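Local coordinates for OBG-type G domain-containing protein (Pyrococcus horikoshii, PDB 2E87) that is of unknown cellular function but binds GDP and is probably a GTP-binding protein of the Obg type, at residues 181-186 with 251-256; 269-274 with 308-313; 285-290 with 300-305. All blocks are in the same frame, centred on the assembly; numbering follows the deposited sequence.

Interaction 1 of 3, residues 181-186 with 251-256; sequences STLLKA and IYIFDP. With GDP (guanosine-5'-diphosphate), chain F.
Leu183 CG, trans to the main-chain nitrogen (chi1 172°), together with chi2 at 61°, turns CD2 to Ile251 and Ile253, while Ile253 has CG1 beside its own N, which carries CD1 across to meet it. The contact packs the helix that follows the P-loop, 180-187, against strand 249-254, which lies between strands 169-173 and 283-287 in the G domain's sheet. One methyl does most of the work on the helix side: Leu183 CD2 lies 3.5 Å from Ile253 CD1 and 4.1 Å from Ile251 CG2, with the leucine running aslant to both isoleucines. Ile251 and Ile253, two residues apart, turn the same strand face toward the helix, and the patch is buried and wholly apolar. Ile172 of the adjoining strand and the side chain of Asn288 also border Ile253, which places it next to a residue of the nucleotide site.

With this side of the helix seated on the sheet, its first turn is presented to GDP. The amide of Ser181 points almost straight at the beta-phosphate, N to O3B being 2.8 Å with an angle of 175° at the hydrogen. Its hydroxyl OG lies between the two phosphates, within bonding distance of O3B and O1A alike, but its single proton can serve one at a time. Backbone amides at the start of a helix probably also help, through the helix dipole, to offset the phosphate charge. Thr182 grips the alpha-phosphate twice at one oxygen: its N donates to O1A at 2.9 Å in a more bent bond, and its OG1 donates to the same O1A at 2.8 Å. Beside that hydroxyl, the Thr182 methyl CG2 rests against the imidazole part of the guanine, 3.8 Å from C8.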
loop_
_atom_site.group_PDB
_atom_site.type_symbol
_atom_site.label_atom_id
_atom_site.label_comp_id
_atom_site.label_asym_id
_atom_site.label_seq_id
_atom_site.Cartn_x
_atom_site.Cartn_y
_atom_site.Cartn_z
ATOM N N SER A 181 2.862 13.313 -20.266
ATOM C CA SER A 181 1.458 12.916 -20.370
ATOM C C SER A 181 0.977 12.839 -21.822
ATOM O O SER A 181 0.132 12.011 -22.161
ATOM C CB SER A 181 0.571 13.880 -19.590
ATOM O OG SER A 181 0.677 15.187 -20.108
ATOM N N THR A 182 1.519 13.703 -22.676
ATOM C CA THR A 182 1.146 13.696 -24.076
ATOM C C THR A 182 1.541 12.346 -24.632
ATOM O O THR A 182 0.791 11.745 -25.395
ATOM C CB THR A 182 1.865 14.819 -24.886
ATOM O OG1 THR A 182 1.433 16.098 -24.411
ATOM C CG2 THR A 182 1.535 14.714 -26.390
ATOM N N LEU A 183 2.717 11.868 -24.240
ATOM C CA LEU A 183 3.201 10.574 -24.707
ATOM C C LEU A 183 2.393 9.423 -24.110
ATOM O O LEU A 183 2.090 8.444 -24.789
ATOM C CB LEU A 183 4.676 10.385 -24.358
ATOM C CG LEU A 183 5.196 8.980 -24.643
ATOM C CD1 LEU A 183 5.064 8.663 -26.131
ATOM C CD2 LEU A 183 6.640 8.875 -24.235
ATOM N N LEU A 184 2.047 9.529 -22.835
ATOM C CA LEU A 184 1.278 8.471 -22.204
ATOM C C LEU A 184 -0.083 8.327 -22.901
ATOM O O LEU A 184 -0.551 7.219 -23.130
ATOM C CB LEU A 184 1.087 8.772 -20.711
ATOM C CG LEU A 184 0.188 7.833 -19.894
ATOM C CD1 LEU A 184 0.648 7.796 -18.420
ATOM C CD2 LEU A 184 -1.280 8.289 -20.029
ATOM N N LYS A 185 -0.710 9.451 -23.233
ATOM C CA LYS A 185 -2.014 9.419 -23.880
ATOM C C LYS A 185 -1.950 8.922 -25.318
ATOM O O LYS A 185 -2.899 8.329 -25.803
ATOM C CB LYS A 185 -2.672 10.799 -23.819
ATOM C CG LYS A 185 -3.072 11.188 -22.417
ATOM C CD LYS A 185 -3.538 12.615 -22.341
ATOM C CE LYS A 185 -3.727 13.027 -20.897
ATOM N NZ LYS A 185 -4.247 14.417 -20.792
ATOM N N ALA A 186 -0.830 9.152 -25.988
ATOM C CA ALA A 186 -0.662 8.708 -27.365
ATOM C C ALA A 186 -0.371 7.212 -27.350
ATOM O O ALA A 186 -0.658 6.483 -28.302
ATOM C CB ALA A 186 0.504 9.455 -28.015
ATOM N N ILE A 251 11.112 5.269 -19.524
ATOM C CA ILE A 251 11.226 6.070 -20.741
ATOM C C ILE A 251 11.593 7.474 -20.282
ATOM O O ILE A 251 10.865 8.091 -19.510
ATOM C CB ILE A 251 9.905 6.179 -21.530
ATOM C CG1 ILE A 251 9.588 4.865 -22.247
ATOM C CG2 ILE A 251 10.030 7.276 -22.575
ATOM C CD1 ILE A 251 8.234 4.864 -22.944
ATOM N N TYR A 252 12.729 7.974 -20.740
ATOM C CA TYR A 252 13.155 9.305 -20.350
ATOM C C TYR A 252 13.036 10.235 -21.542
ATOM O O TYR A 252 13.692 10.028 -22.564
ATOM C CB TYR A 252 14.601 9.300 -19.868
ATOM C CG TYR A 252 14.920 10.546 -19.100
ATOM C CD1 TYR A 252 14.784 10.575 -17.716
ATOM C CD2 TYR A 252 15.250 11.731 -19.759
ATOM C CE1 TYR A 252 14.953 11.757 -16.999
ATOM C CE2 TYR A 252 15.426 12.914 -19.052
ATOM C CZ TYR A 252 15.273 12.917 -17.667
ATOM O OH TYR A 252 15.432 14.074 -16.941
ATOM N N ILE A 253 12.202 11.259 -21.402
ATOM C CA ILE A 253 11.997 12.211 -22.475
ATOM C C ILE A 253 12.802 13.500 -22.315
ATOM O O ILE A 253 12.751 14.145 -21.266
ATOM C CB ILE A 253 10.520 12.632 -22.591
ATOM C CG1 ILE A 253 9.613 11.405 -22.731
ATOM C CG2 ILE A 253 10.357 13.560 -23.783
ATOM C CD1 ILE A 253 8.128 11.744 -22.806
ATOM N N PHE A 254 13.539 13.850 -23.368
ATOM C CA PHE A 254 14.316 15.089 -23.442
ATOM C C PHE A 254 13.535 16.010 -24.388
ATOM O O PHE A 254 12.859 15.528 -25.295
ATOM C CB PHE A 254 15.688 14.874 -24.091
ATOM C CG PHE A 254 16.717 14.262 -23.191
ATOM C CD1 PHE A 254 17.012 12.906 -23.275
ATOM C CD2 PHE A 254 17.425 15.052 -22.289
ATOM C CE1 PHE A 254 18.001 12.346 -22.477
ATOM C CE2 PHE A 254 18.411 14.508 -21.489
ATOM C CZ PHE A 254 18.703 13.153 -21.580
ATOM N N ASP A 255 13.635 17.321 -24.178
ATOM C CA ASP A 255 12.989 18.308 -25.048
ATOM C C ASP A 255 14.101 19.218 -25.573
ATOM O O ASP A 255 14.418 20.241 -24.971
ATOM C CB ASP A 255 11.951 19.141 -24.281
ATOM C CG ASP A 255 11.423 20.321 -25.105
ATOM O OD1 ASP A 255 11.693 20.359 -26.328
ATOM O OD2 ASP A 255 10.739 21.209 -24.539
ATOM N N PRO A 256 14.705 18.855 -26.706
ATOM C CA PRO A 256 15.794 19.643 -27.301
ATOM C C PRO A 256 15.458 21.094 -27.637
ATOM O O PRO A 256 16.351 21.916 -27.777
ATOM C CB PRO A 256 16.162 18.841 -28.549
ATOM C CG PRO A 256 15.750 17.456 -28.210
ATOM C CD PRO A 256 14.434 17.656 -27.513
HETATM P PB GDP F . 4.516 16.841 -19.120
HETATM O O1B GDP F . 4.412 17.998 -18.145
HETATM O O2B GDP F . 6.037 16.302 -19.253
HETATM O O3B GDP F . 3.391 15.802 -19.119
HETATM O O3A GDP F . 4.313 17.572 -20.522
HETATM P PA GDP F . 3.013 17.599 -21.484
HETATM O O1A GDP F . 2.648 16.231 -21.944
HETATM O O2A GDP F . 1.783 18.280 -20.679
HETATM O "O5'" GDP F . 3.421 18.489 -22.760
HETATM C "C5'" GDP F . 3.734 19.821 -22.308
HETATM C "C4'" GDP F . 3.457 20.832 -23.435
HETATM O "O4'" GDP F . 4.240 20.464 -24.633
HETATM C "C3'" GDP F . 2.013 20.855 -23.939
HETATM O "O3'" GDP F . 1.200 22.001 -24.204
HETATM C "C2'" GDP F . 2.016 19.752 -25.016
HETATM O "O2'" GDP F . 0.966 20.060 -25.955
HETATM C "C1'" GDP F . 3.297 20.137 -25.726
HETATM N N9 GDP F . 3.860 19.038 -26.525
HETATM C C8 GDP F . 3.893 17.705 -26.208
HETATM N N7 GDP F . 4.474 17.027 -27.164
HETATM C C5 GDP F . 4.853 17.878 -28.149
HETATM C C6 GDP F . 5.515 17.729 -29.419
HETATM O O6 GDP F . 5.870 16.625 -29.820
HETATM N N1 GDP F . 5.741 18.859 -30.171
HETATM C C2 GDP F . 5.340 20.112 -29.718
HETATM N N2 GDP F . 5.577 21.217 -30.489
HETATM N N3 GDP F . 4.725 20.258 -28.553
HETATM C C4 GDP F . 4.466 19.184 -27.746
#

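Interaction 2 of 3, residues 269-274 with 308-313; sequences HLFEEV and KGLNPI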
loop_
_atom_site.group_PDB
_atom_site.type_symbol
_atom_site.label_atom_id
_atom_site.label_comp_id
_atom_site.label_asym_id
_atom_site.label_seq_id
_atom_site.Cartn_x
_atom_site.Cartn_y
_atom_site.Cartn_z
ATOM N N HIS A 269 21.378 16.817 -16.599
ATOM C CA HIS A 269 21.719 16.554 -15.210
ATOM C C HIS A 269 20.657 15.682 -14.582
ATOM O O HIS A 269 20.972 14.721 -13.883
ATOM C CB HIS A 269 21.860 17.854 -14.424
ATOM C CG HIS A 269 23.079 18.638 -14.786
ATOM N ND1 HIS A 269 23.246 19.960 -14.432
ATOM C CD2 HIS A 269 24.198 18.282 -15.460
ATOM C CE1 HIS A 269 24.417 20.384 -14.874
ATOM N NE2 HIS A 269 25.014 19.385 -15.502
ATOM N N LEU A 270 19.397 16.008 -14.850
ATOM C CA LEU A 270 18.295 15.249 -14.287
ATOM C C LEU A 270 18.328 13.823 -14.800
ATOM O O LEU A 270 18.157 12.880 -14.029
ATOM C CB LEU A 270 16.947 15.887 -14.633
ATOM C CG LEU A 270 15.771 15.257 -13.881
ATOM C CD1 LEU A 270 15.960 15.456 -12.384
ATOM C CD2 LEU A 270 14.468 15.884 -14.341
ATOM N N PHE A 271 18.551 13.660 -16.098
ATOM C CA PHE A 271 18.605 12.321 -16.655
ATOM C C PHE A 271 19.652 11.479 -15.917
ATOM O O PHE A 271 19.408 10.323 -15.576
ATOM C CB PHE A 271 18.961 12.367 -18.136
ATOM C CG PHE A 271 19.440 11.058 -18.666
ATOM C CD1 PHE A 271 18.540 10.055 -18.998
ATOM C CD2 PHE A 271 20.798 10.791 -18.751
ATOM C CE1 PHE A 271 18.990 8.799 -19.403
ATOM C CE2 PHE A 271 21.257 9.532 -19.154
ATOM C CZ PHE A 271 20.347 8.539 -19.479
ATOM N N GLU A 272 20.819 12.062 -15.673
ATOM C CA GLU A 272 21.895 11.339 -15.004
ATOM C C GLU A 272 21.544 10.974 -13.558
ATOM O O GLU A 272 21.880 9.895 -13.081
ATOM C CB GLU A 272 23.191 12.152 -15.058
ATOM C CG GLU A 272 23.548 12.577 -16.469
ATOM C CD GLU A 272 24.844 13.361 -16.555
ATOM O OE1 GLU A 272 24.991 14.374 -15.824
ATOM O OE2 GLU A 272 25.709 12.959 -17.372
ATOM N N GLU A 273 20.867 11.876 -12.863
ATOM C CA GLU A 273 20.464 11.601 -11.498
ATOM C C GLU A 273 19.399 10.493 -11.482
ATOM O O GLU A 273 19.424 9.617 -10.628
ATOM C CB GLU A 273 19.905 12.860 -10.851
ATOM C CG GLU A 273 19.944 12.802 -9.347
ATOM C CD GLU A 273 18.999 13.781 -8.713
ATOM O OE1 GLU A 273 17.782 13.522 -8.752
ATOM O OE2 GLU A 273 19.464 14.812 -8.187
ATOM N N VAL A 274 18.470 10.525 -12.433
ATOM C CA VAL A 274 17.419 9.513 -12.496
ATOM C C VAL A 274 17.960 8.179 -12.998
ATOM O O VAL A 274 17.571 7.114 -12.507
ATOM C CB VAL A 274 16.250 9.988 -13.406
ATOM C CG1 VAL A 274 15.258 8.860 -13.653
ATOM C CG2 VAL A 274 15.535 11.152 -12.747
ATOM N N LYS A 308 26.246 7.221 -23.656
ATOM C CA LYS A 308 25.870 6.520 -22.430
ATOM C C LYS A 308 25.473 5.088 -22.773
ATOM O O LYS A 308 25.056 4.322 -21.906
ATOM C CB LYS A 308 24.694 7.219 -21.737
ATOM C CG LYS A 308 24.987 8.620 -21.227
ATOM C CD LYS A 308 25.823 8.603 -19.967
ATOM C CE LYS A 308 26.062 10.014 -19.474
ATOM N NZ LYS A 308 26.877 10.032 -18.233
ATOM N N GLY A 309 25.600 4.738 -24.047
ATOM C CA GLY A 309 25.258 3.396 -24.486
ATOM C C GLY A 309 23.788 3.196 -24.809
ATOM O O GLY A 309 23.299 2.067 -24.841
ATOM N N LEU A 310 23.080 4.291 -25.062
ATOM C CA LEU A 310 21.665 4.214 -25.369
ATOM C C LEU A 310 21.366 4.707 -26.774
ATOM O O LEU A 310 21.931 5.698 -27.231
ATOM C CB LEU A 310 20.876 5.034 -24.354
ATOM C CG LEU A 310 20.986 4.529 -22.917
ATOM C CD1 LEU A 310 20.605 5.632 -21.945
ATOM C CD2 LEU A 310 20.105 3.300 -22.755
ATOM N N ASN A 311 20.471 3.998 -27.450
ATOM C CA ASN A 311 20.061 4.350 -28.795
ATOM C C ASN A 311 18.682 4.997 -28.662
ATOM O O ASN A 311 17.665 4.314 -28.504
ATOM C CB ASN A 311 20.002 3.085 -29.661
ATOM C CG ASN A 311 19.970 3.387 -31.155
ATOM O OD1 ASN A 311 20.166 2.489 -31.984
ATOM N ND2 ASN A 311 19.716 4.649 -31.506
ATOM N N PRO A 312 18.638 6.333 -28.716
ATOM C CA PRO A 312 17.403 7.105 -28.597
ATOM C C PRO A 312 16.471 7.017 -29.796
ATOM O O PRO A 312 16.881 6.668 -30.902
ATOM C CB PRO A 312 17.915 8.523 -28.381
ATOM C CG PRO A 312 19.122 8.555 -29.255
ATOM C CD PRO A 312 19.787 7.228 -28.939
ATOM N N ILE A 313 15.209 7.341 -29.553
ATOM C CA ILE A 313 14.193 7.339 -30.586
ATOM C C ILE A 313 13.682 8.772 -30.726
ATOM O O ILE A 313 13.216 9.370 -29.753
ATOM C CB ILE A 313 13.008 6.441 -30.200
ATOM C CG1 ILE A 313 13.484 4.999 -30.024
ATOM C CG2 ILE A 313 11.912 6.550 -31.245
ATOM C CD1 ILE A 313 12.398 4.042 -29.575
#
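The backbones stay well apart, Glu272 CA and Lys308 CA being the nearest pair at 9.7 Å, where helix 264-277 runs past the turn that ends helix 295-307; side chains bridge the interval. Deeper in, Phe271 and Leu310 reach toward each other from opposite directions, and the far end of the ring, CZ, meets Leu310 CD1 at 3.8 Å. The methyl approaches the ring obliquely, as does Lys308 CG, 4.4 Å from Phe271 CE2. Phe271 also makes an edge-to-face contact with Tyr252 of strand 249-254, and Leu310 rests on Val285 and Val305, so the apolar half of the contact continues the core between sheet and helices.

Nearer the surface the chemistry changes. Lys308 bends at its second torsion (chi2 -75°) and then runs straight, crossing the Glu272 side chain at about a right angle and bringing NZ to 3.3 Å from Glu272 OE2. The hydrogen bond within this salt bridge is weak. The chain can turn between Lys308 and Leu310 because Gly309 takes a positive phi of 85°, a conformation in which any beta carbon would collide with the Lys308 carbonyl oxygen. With two hydrogen bonds returning to the helix's final turn, this is a Schellman motif, ending the helix of a beta-alpha-beta unit.

Interaction 3 of 3, residues 285-290 with 300-305; sequences VVINKI and RLEKFV. With GDP (guanosine-5'-diphosphate), chain F.
Val285 and Val305 point at each other tip to tip, their methyls meeting at 4.0 Å between Val285 CG1 and Val305 CG2. Two residues along the strand, Ile287 and Leu301 instead slide past each other in opposite senses, Ile287 CG2 lying 4.1 Å from Leu301 CD1. The isoleucine's two branches divide the helix surface: with CG1 beside the backbone N (chi1 -58°), the longer arm swings over to Glu302, whose chain it crosses at about a right angle, CD1 touching Glu302 CG at 3.7 Å. Strand 285-287 and helix 300-305 run almost antiparallel, at 171° with axes 10.2 Å apart, a step of two strand residues matching four of helix.

Beyond the strand, Lys289 lays its hydrocarbon along one face of the guanine, with CG 3.8 Å from N1 of GDP and CE 3.7 Å from C4 of GDP, while NZ goes on to a salt bridge with Asp255. With an alanine here, the guanine would probably lose its cover on that face and Asp255 its charged mate. Asn288 is held by both ends of its amide, OD1 taking a bond from Ala317 N and ND2 giving one to Val178 O, which sets ND2 3.3 Å from GDP N7. Asn288, Lys289 and Asp291, the last hydrogen-bonded to GDP, form the NKxD guanine-recognition motif of GTPases, here following the strand of a beta-alpha-beta unit.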
loop_
_atom_site.group_PDB
_atom_site.type_symbol
_atom_site.label_atom_id
_atom_site.label_comp_id
_atom_site.label_asym_id
_atom_site.label_seq_id
_atom_site.Cartn_x
_atom_site.Cartn_y
_atom_site.Cartn_z
ATOM N N VAL A 285 15.468 6.105 -24.098
ATOM C CA VAL A 285 15.532 7.549 -24.245
ATOM C C VAL A 285 14.760 7.995 -25.481
ATOM O O VAL A 285 14.926 7.454 -26.576
ATOM C CB VAL A 285 16.979 8.024 -24.384
ATOM C CG1 VAL A 285 17.004 9.527 -24.519
ATOM C CG2 VAL A 285 17.805 7.558 -23.184
ATOM N N VAL A 286 13.898 8.977 -25.293
ATOM C CA VAL A 286 13.114 9.513 -26.376
ATOM C C VAL A 286 13.445 10.999 -26.487
ATOM O O VAL A 286 13.522 11.703 -25.472
ATOM C CB VAL A 286 11.599 9.330 -26.093
ATOM C CG1 VAL A 286 10.798 10.331 -26.883
ATOM C CG2 VAL A 286 11.155 7.916 -26.477
ATOM N N ILE A 287 13.668 11.469 -27.711
ATOM C CA ILE A 287 13.953 12.885 -27.964
ATOM C C ILE A 287 12.674 13.457 -28.588
ATOM O O ILE A 287 12.400 13.252 -29.774
ATOM C CB ILE A 287 15.139 13.035 -28.933
ATOM C CG1 ILE A 287 16.359 12.343 -28.340
ATOM C CG2 ILE A 287 15.438 14.492 -29.182
ATOM C CD1 ILE A 287 17.646 12.586 -29.103
ATOM N N ASN A 288 11.892 14.160 -27.772
ATOM C CA ASN A 288 10.606 14.717 -28.190
ATOM C C ASN A 288 10.678 16.090 -28.831
ATOM O O ASN A 288 11.750 16.667 -28.953
ATOM C CB ASN A 288 9.666 14.760 -26.983
ATOM C CG ASN A 288 8.197 14.856 -27.374
ATOM O OD1 ASN A 288 7.742 14.215 -28.329
ATOM N ND2 ASN A 288 7.442 15.637 -26.616
ATOM N N LYS A 289 9.521 16.613 -29.234
ATOM C CA LYS A 289 9.449 17.922 -29.888
ATOM C C LYS A 289 10.333 18.027 -31.150
ATOM O O LYS A 289 10.864 19.096 -31.439
ATOM C CB LYS A 289 9.853 19.050 -28.917
ATOM C CG LYS A 289 8.746 19.613 -28.035
ATOM C CD LYS A 289 8.622 18.861 -26.733
ATOM C CE LYS A 289 7.587 19.520 -25.825
ATOM N NZ LYS A 289 8.045 20.826 -25.274
ATOM N N ILE A 290 10.504 16.942 -31.898
ATOM C CA ILE A 290 11.330 17.024 -33.101
ATOM C C ILE A 290 10.687 17.914 -34.172
ATOM O O ILE A 290 11.368 18.391 -35.079
ATOM C CB ILE A 290 11.591 15.639 -33.725
ATOM C CG1 ILE A 290 10.266 14.965 -34.086
ATOM C CG2 ILE A 290 12.403 14.792 -32.779
ATOM C CD1 ILE A 290 10.439 13.608 -34.722
ATOM N N ARG A 300 23.682 17.467 -30.133
ATOM C CA ARG A 300 24.326 17.343 -28.834
ATOM C C ARG A 300 23.659 16.233 -28.038
ATOM O O ARG A 300 24.332 15.432 -27.388
ATOM C CB ARG A 300 24.230 18.655 -28.052
ATOM C CG ARG A 300 24.689 18.522 -26.601
ATOM C CD ARG A 300 26.143 18.054 -26.510
ATOM N NE ARG A 300 26.466 17.452 -25.217
ATOM C CZ ARG A 300 26.283 18.039 -24.039
ATOM N NH1 ARG A 300 25.771 19.261 -23.976
ATOM N NH2 ARG A 300 26.618 17.403 -22.921
ATOM N N LEU A 301 22.332 16.186 -28.093
ATOM C CA LEU A 301 21.590 15.168 -27.365
ATOM C C LEU A 301 21.927 13.761 -27.837
ATOM O O LEU A 301 22.384 12.939 -27.044
ATOM C CB LEU A 301 20.086 15.408 -27.480
ATOM C CG LEU A 301 19.441 15.730 -26.134
ATOM C CD1 LEU A 301 17.945 15.882 -26.299
ATOM C CD2 LEU A 301 19.749 14.620 -25.146
ATOM N N GLU A 302 21.708 13.477 -29.119
ATOM C CA GLU A 302 22.017 12.149 -29.638
ATOM C C GLU A 302 23.447 11.769 -29.278
ATOM O O GLU A 302 23.708 10.647 -28.849
ATOM C CB GLU A 302 21.839 12.094 -31.154
ATOM C CG GLU A 302 20.414 12.301 -31.611
ATOM C CD GLU A 302 20.082 11.493 -32.849
ATOM O OE1 GLU A 302 20.179 10.249 -32.782
ATOM O OE2 GLU A 302 19.724 12.095 -33.885
ATOM N N LYS A 303 24.364 12.715 -29.441
ATOM C CA LYS A 303 25.766 12.480 -29.130
ATOM C C LYS A 303 25.841 12.007 -27.689
ATOM O O LYS A 303 26.231 10.875 -27.419
ATOM C CB LYS A 303 26.563 13.772 -29.313
ATOM C CG LYS A 303 28.064 13.585 -29.512
ATOM C CD LYS A 303 28.703 14.883 -30.018
ATOM C CE LYS A 303 30.138 14.676 -30.505
ATOM N NZ LYS A 303 30.686 15.888 -31.197
ATOM N N PHE A 304 25.448 12.882 -26.770
ATOM C CA PHE A 304 25.446 12.576 -25.341
ATOM C C PHE A 304 24.804 11.228 -25.032
ATOM O O PHE A 304 25.367 10.412 -24.296
ATOM C CB PHE A 304 24.685 13.660 -24.578
ATOM C CG PHE A 304 24.339 13.278 -23.170
ATOM C CD1 PHE A 304 25.308 13.267 -22.181
ATOM C CD2 PHE A 304 23.046 12.912 -22.837
ATOM C CE1 PHE A 304 24.993 12.894 -20.877
ATOM C CE2 PHE A 304 22.720 12.538 -21.539
ATOM C CZ PHE A 304 23.695 12.529 -20.557
ATOM N N VAL A 305 23.615 11.006 -25.585
ATOM C CA VAL A 305 22.883 9.769 -25.352
ATOM C C VAL A 305 23.646 8.536 -25.789
ATOM O O VAL A 305 23.865 7.622 -24.999
ATOM C CB VAL A 305 21.523 9.773 -26.071
ATOM C CG1 VAL A 305 20.862 8.410 -25.933
ATOM C CG2 VAL A 305 20.633 10.845 -25.485
HETATM P PB GDP F . 4.516 16.841 -19.120
HETATM O O1B GDP F . 4.412 17.998 -18.145
HETATM O O2B GDP F . 6.037 16.302 -19.253
HETATM O O3B GDP F . 3.391 15.802 -19.119
HETATM O O3A GDP F . 4.313 17.572 -20.522
HETATM P PA GDP F . 3.013 17.599 -21.484
HETATM O O1A GDP F . 2.648 16.231 -21.944
HETATM O O2A GDP F . 1.783 18.280 -20.679
HETATM O "O5'" GDP F . 3.421 18.489 -22.760
HETATM C "C5'" GDP F . 3.734 19.821 -22.308
HETATM C "C4'" GDP F . 3.457 20.832 -23.435
HETATM O "O4'" GDP F . 4.240 20.464 -24.633
HETATM C "C3'" GDP F . 2.013 20.855 -23.939
HETATM O "O3'" GDP F . 1.200 22.001 -24.204
HETATM C "C2'" GDP F . 2.016 19.752 -25.016
HETATM O "O2'" GDP F . 0.966 20.060 -25.955
HETATM C "C1'" GDP F . 3.297 20.137 -25.726
HETATM N N9 GDP F . 3.860 19.038 -26.525
HETATM C C8 GDP F . 3.893 17.705 -26.208
HETATM N N7 GDP F . 4.474 17.027 -27.164
HETATM C C5 GDP F . 4.853 17.878 -28.149
HETATM C C6 GDP F . 5.515 17.729 -29.419
HETATM O O6 GDP F . 5.870 16.625 -29.820
HETATM N N1 GDP F . 5.741 18.859 -30.171
HETATM C C2 GDP F . 5.340 20.112 -29.718
HETATM N N2 GDP F . 5.577 21.217 -30.489
HETATM N N3 GDP F . 4.725 20.258 -28.553
HETATM C C4 GDP F . 4.466 19.184 -27.746
#

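Interactions 1 and 3 are buried and reach the same sheet through neighbouring strands, 249-254 and 283-287, and both touch GDP, the first mainly at the phosphates, the second at the base. The backbone pair Tyr252 O to Val286 N ties them directly. Interaction 2 differs in being only partly buried and away from the nucleotide, and it alone has a charged pair between its two segments, added to its apolar contact. Interaction 3 is nested within the chain loop that interaction 2 closes: Ile313 pairs with the backbone of strand 283-287, and Pro312 packs on Val305. Phe254, packed against Phe271, joins interaction 1 to interaction 2.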